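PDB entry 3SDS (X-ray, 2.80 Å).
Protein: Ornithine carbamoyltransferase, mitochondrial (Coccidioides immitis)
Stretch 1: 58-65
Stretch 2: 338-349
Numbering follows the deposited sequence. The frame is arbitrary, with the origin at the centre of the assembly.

Stretch 1 58-65: ERLTGALS
Stretch 2, residues 338-349: AISALEAFVVNK

What backbone shapes meet here? Residues 338-347 form a helix that enters from earlier in the chain, with ordinary i to i+4 bonds such as Glu343 N to Ile339 O at 3.0 Å. Near its end the helix widens into a pi-type turn over 343-347, where Asn348 N reaches back to Glu343 O at 2.9 Å; Asn348, at phi/psi -87/13, is the first residue to leave helical angles. Against it lies a segment of turns. Residues 58-60 have helical phi/psi, a type II turn runs from Leu60 to Ala63 (Ala63 N to Leu60 O, 3.2 Å), and a type I turn follows from Gly62 to Ser65. Thr61 at -72/117 and Gly62 at 59/18 set the first turn, and the positive phi of Gly62 favours glycine.

How are the two segments registered? Leu60 CA sits 7.7 Å from Glu343 CA, and Ala63 CA sits 6.9 Å from Val347 CA, so three residues of turn match four of helix and both segments advance in the same sense. Together they bury 384 Å². Thr61, Gly62 and Ser65 make no contact with the helix.

What holds the polar end together? Arg59 points its CA-to-CB bond toward the helix and extends with chi1 m, chi2 t, chi3 p and chi4 165°. Glu343 answers with chi1 t and chi2 at -147°. Arg59 NE and Arg59 NH2 each donate a hydrogen bond to Glu343 OE2 at 2.8 Å, both with N-H...acceptor angles of 133°. One carboxylate oxygen thus takes two bonds at the guanidinium edge, and opposite charges make the pair a salt bridge. Glu343 OE1 is bonded elsewhere in the structure. Asn348, chi1 m and chi2 -25°, also lies near the guanidinium plane, its ND2 3.8 Å from Arg59 NH2, a contact without a hydrogen bond.

Which side chains build the apolar contact? Leu60 and Leu64, both chi1 m and chi2 t, start sideways, but their ends come nearer the helix. Leu60 CD1 packs 3.7 Å from Ile339 CG2 (Ile339 chi1 m, chi2 t), while Leu60 CD2 lies 4.0 Å from Glu343 CG, against the aliphatic part of the acid. Leu64 CD2 meets two valines, at 4.0 Å from Val346 CG1 and 3.9 Å from Val347 CG2; both valines are chi1 t. Ala63 points toward the helix, and its small CB reaches 4.2 Å from Val347 CG2. These are van der Waals contacts, methyl to methyl except where Leu60 CD2 meets the CG methylene of Glu343, and they are favoured because they keep apolar surface from water.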

# COMPACT_ATOMS: atom_id res chain seq x y z
N GLU A 58 -3.77 19.28 19.53
CA GLU A 58 -5.17 19.49 19.07
C GLU A 58 -5.33 19.80 17.56
O GLU A 58 -6.17 19.22 16.88
CB GLU A 58 -5.86 20.58 19.90
CG GLU A 58 -6.05 20.27 21.39
CD GLU A 58 -7.15 19.26 21.67
OE1 GLU A 58 -8.01 19.01 20.78
OE2 GLU A 58 -7.18 18.73 22.79
N ARG A 59 -4.51 20.73 17.04
CA ARG A 59 -4.52 21.09 15.62
C ARG A 59 -4.42 19.88 14.67
O ARG A 59 -4.95 19.93 13.56
CB ARG A 59 -3.37 22.07 15.31
CG ARG A 59 -3.52 23.46 15.93
CD ARG A 59 -2.26 24.31 15.83
NE ARG A 59 -1.94 24.61 14.44
CZ ARG A 59 -1.08 25.57 14.05
NH1 ARG A 59 -0.46 26.34 14.95
NH2 ARG A 59 -0.84 25.75 12.74
N LEU A 60 -3.74 18.81 15.10
CA LEU A 60 -3.46 17.68 14.21
C LEU A 60 -4.46 16.49 14.28
O LEU A 60 -4.51 15.67 13.34
CB LEU A 60 -2.02 17.21 14.40
CG LEU A 60 -0.86 18.23 14.32
CD1 LEU A 60 0.47 17.54 14.60
CD2 LEU A 60 -0.76 18.99 13.00
N THR A 61 -5.25 16.39 15.35
CA THR A 61 -6.02 15.16 15.60
C THR A 61 -7.21 14.97 14.63
O THR A 61 -8.13 15.77 14.63
CB THR A 61 -6.50 15.07 17.08
OG1 THR A 61 -5.43 15.44 17.93
CG2 THR A 61 -6.94 13.64 17.45
N GLY A 62 -7.18 13.91 13.83
CA GLY A 62 -8.19 13.73 12.80
C GLY A 62 -8.25 14.86 11.77
O GLY A 62 -9.24 15.00 11.06
N ALA A 63 -7.22 15.68 11.66
CA ALA A 63 -7.22 16.78 10.70
C ALA A 63 -7.40 16.31 9.24
O ALA A 63 -7.95 17.04 8.42
CB ALA A 63 -5.96 17.60 10.83
N LEU A 64 -6.94 15.10 8.93
CA LEU A 64 -7.03 14.56 7.56
C LEU A 64 -7.91 13.32 7.43
O LEU A 64 -7.77 12.56 6.46
CB LEU A 64 -5.64 14.23 7.00
CG LEU A 64 -4.71 15.34 6.50
CD1 LEU A 64 -3.57 14.70 5.79
CD2 LEU A 64 -5.43 16.31 5.58
N SER A 65 -8.82 13.09 8.38
CA SER A 65 -9.56 11.84 8.35
C SER A 65 -10.63 11.81 7.25
O SER A 65 -11.26 12.82 6.95
CB SER A 65 -10.17 11.55 9.72
OG SER A 65 -11.19 12.49 9.97
N ALA A 338 7.56 16.86 7.29
CA ALA A 338 6.36 16.51 6.51
C ALA A 338 5.05 16.86 7.22
O ALA A 338 4.09 17.33 6.56
CB ALA A 338 6.36 15.06 6.12
N ILE A 339 4.98 16.65 8.54
CA ILE A 339 3.77 16.96 9.30
C ILE A 339 3.49 18.46 9.18
O ILE A 339 2.35 18.89 8.90
CB ILE A 339 3.85 16.54 10.81
CG1 ILE A 339 3.80 15.00 10.98
CG2 ILE A 339 2.72 17.24 11.65
CD1 ILE A 339 4.11 14.49 12.42
N SER A 340 4.54 19.25 9.38
CA SER A 340 4.45 20.71 9.35
C SER A 340 3.98 21.18 7.97
O SER A 340 3.04 22.00 7.87
CB SER A 340 5.82 21.30 9.68
OG SER A 340 5.78 22.71 9.76
N ALA A 341 4.60 20.63 6.91
CA ALA A 341 4.31 21.06 5.56
C ALA A 341 2.91 20.68 5.09
O ALA A 341 2.22 21.51 4.45
CB ALA A 341 5.36 20.56 4.59
N LEU A 342 2.50 19.45 5.38
CA LEU A 342 1.16 18.99 5.03
C LEU A 342 0.09 19.75 5.81
O LEU A 342 -0.95 20.09 5.23
CB LEU A 342 0.98 17.48 5.24
CG LEU A 342 1.86 16.48 4.49
CD1 LEU A 342 1.97 15.21 5.30
CD2 LEU A 342 1.30 16.18 3.12
N GLU A 343 0.30 20.02 7.10
CA GLU A 343 -0.65 20.87 7.83
C GLU A 343 -0.83 22.23 7.16
O GLU A 343 -1.96 22.72 7.01
CB GLU A 343 -0.25 21.10 9.30
CG GLU A 343 -1.38 21.69 10.16
CD GLU A 343 -0.87 22.62 11.25
OE1 GLU A 343 0.37 22.76 11.38
OE2 GLU A 343 -1.71 23.23 11.98
N ALA A 344 0.30 22.82 6.75
CA ALA A 344 0.30 24.17 6.19
C ALA A 344 -0.40 24.25 4.83
O ALA A 344 -1.20 25.17 4.58
CB ALA A 344 1.70 24.66 6.08
N PHE A 345 -0.10 23.29 3.96
CA PHE A 345 -0.54 23.38 2.57
C PHE A 345 -1.89 22.71 2.33
O PHE A 345 -2.67 23.19 1.52
CB PHE A 345 0.55 22.92 1.59
CG PHE A 345 1.64 23.96 1.40
CD1 PHE A 345 1.57 24.90 0.37
CD2 PHE A 345 2.72 24.02 2.29
CE1 PHE A 345 2.56 25.86 0.22
CE2 PHE A 345 3.73 24.99 2.14
CZ PHE A 345 3.64 25.92 1.11
N VAL A 346 -2.17 21.62 3.06
CA VAL A 346 -3.42 20.89 2.87
C VAL A 346 -4.54 21.33 3.85
O VAL A 346 -5.64 21.68 3.43
CB VAL A 346 -3.22 19.36 2.91
CG1 VAL A 346 -4.50 18.65 2.45
CG2 VAL A 346 -2.02 18.96 2.05
N VAL A 347 -4.25 21.29 5.15
CA VAL A 347 -5.25 21.64 6.15
C VAL A 347 -5.49 23.14 6.21
O VAL A 347 -6.64 23.56 6.20
CB VAL A 347 -4.88 21.10 7.55
CG1 VAL A 347 -6.04 21.30 8.53
CG2 VAL A 347 -4.51 19.64 7.47
N ASN A 348 -4.43 23.95 6.28
CA ASN A 348 -4.58 25.40 6.35
C ASN A 348 -4.67 26.06 4.98
O ASN A 348 -4.57 27.30 4.84
CB ASN A 348 -3.46 26.00 7.19
CG ASN A 348 -3.53 25.56 8.63
OD1 ASN A 348 -4.61 25.21 9.13
ND2 ASN A 348 -2.38 25.54 9.32
N LYS A 349 -4.88 25.22 3.97
CA LYS A 349 -5.02 25.66 2.58
C LYS A 349 -4.01 26.77 2.22
O LYS A 349 -4.34 27.70 1.48
CB LYS A 349 -6.48 26.06 2.29
CG LYS A 349 -7.51 25.14 2.97
CD LYS A 349 -8.62 24.64 2.03
CE LYS A 349 -9.19 23.28 2.52
NZ LYS A 349 -10.01 22.55 1.47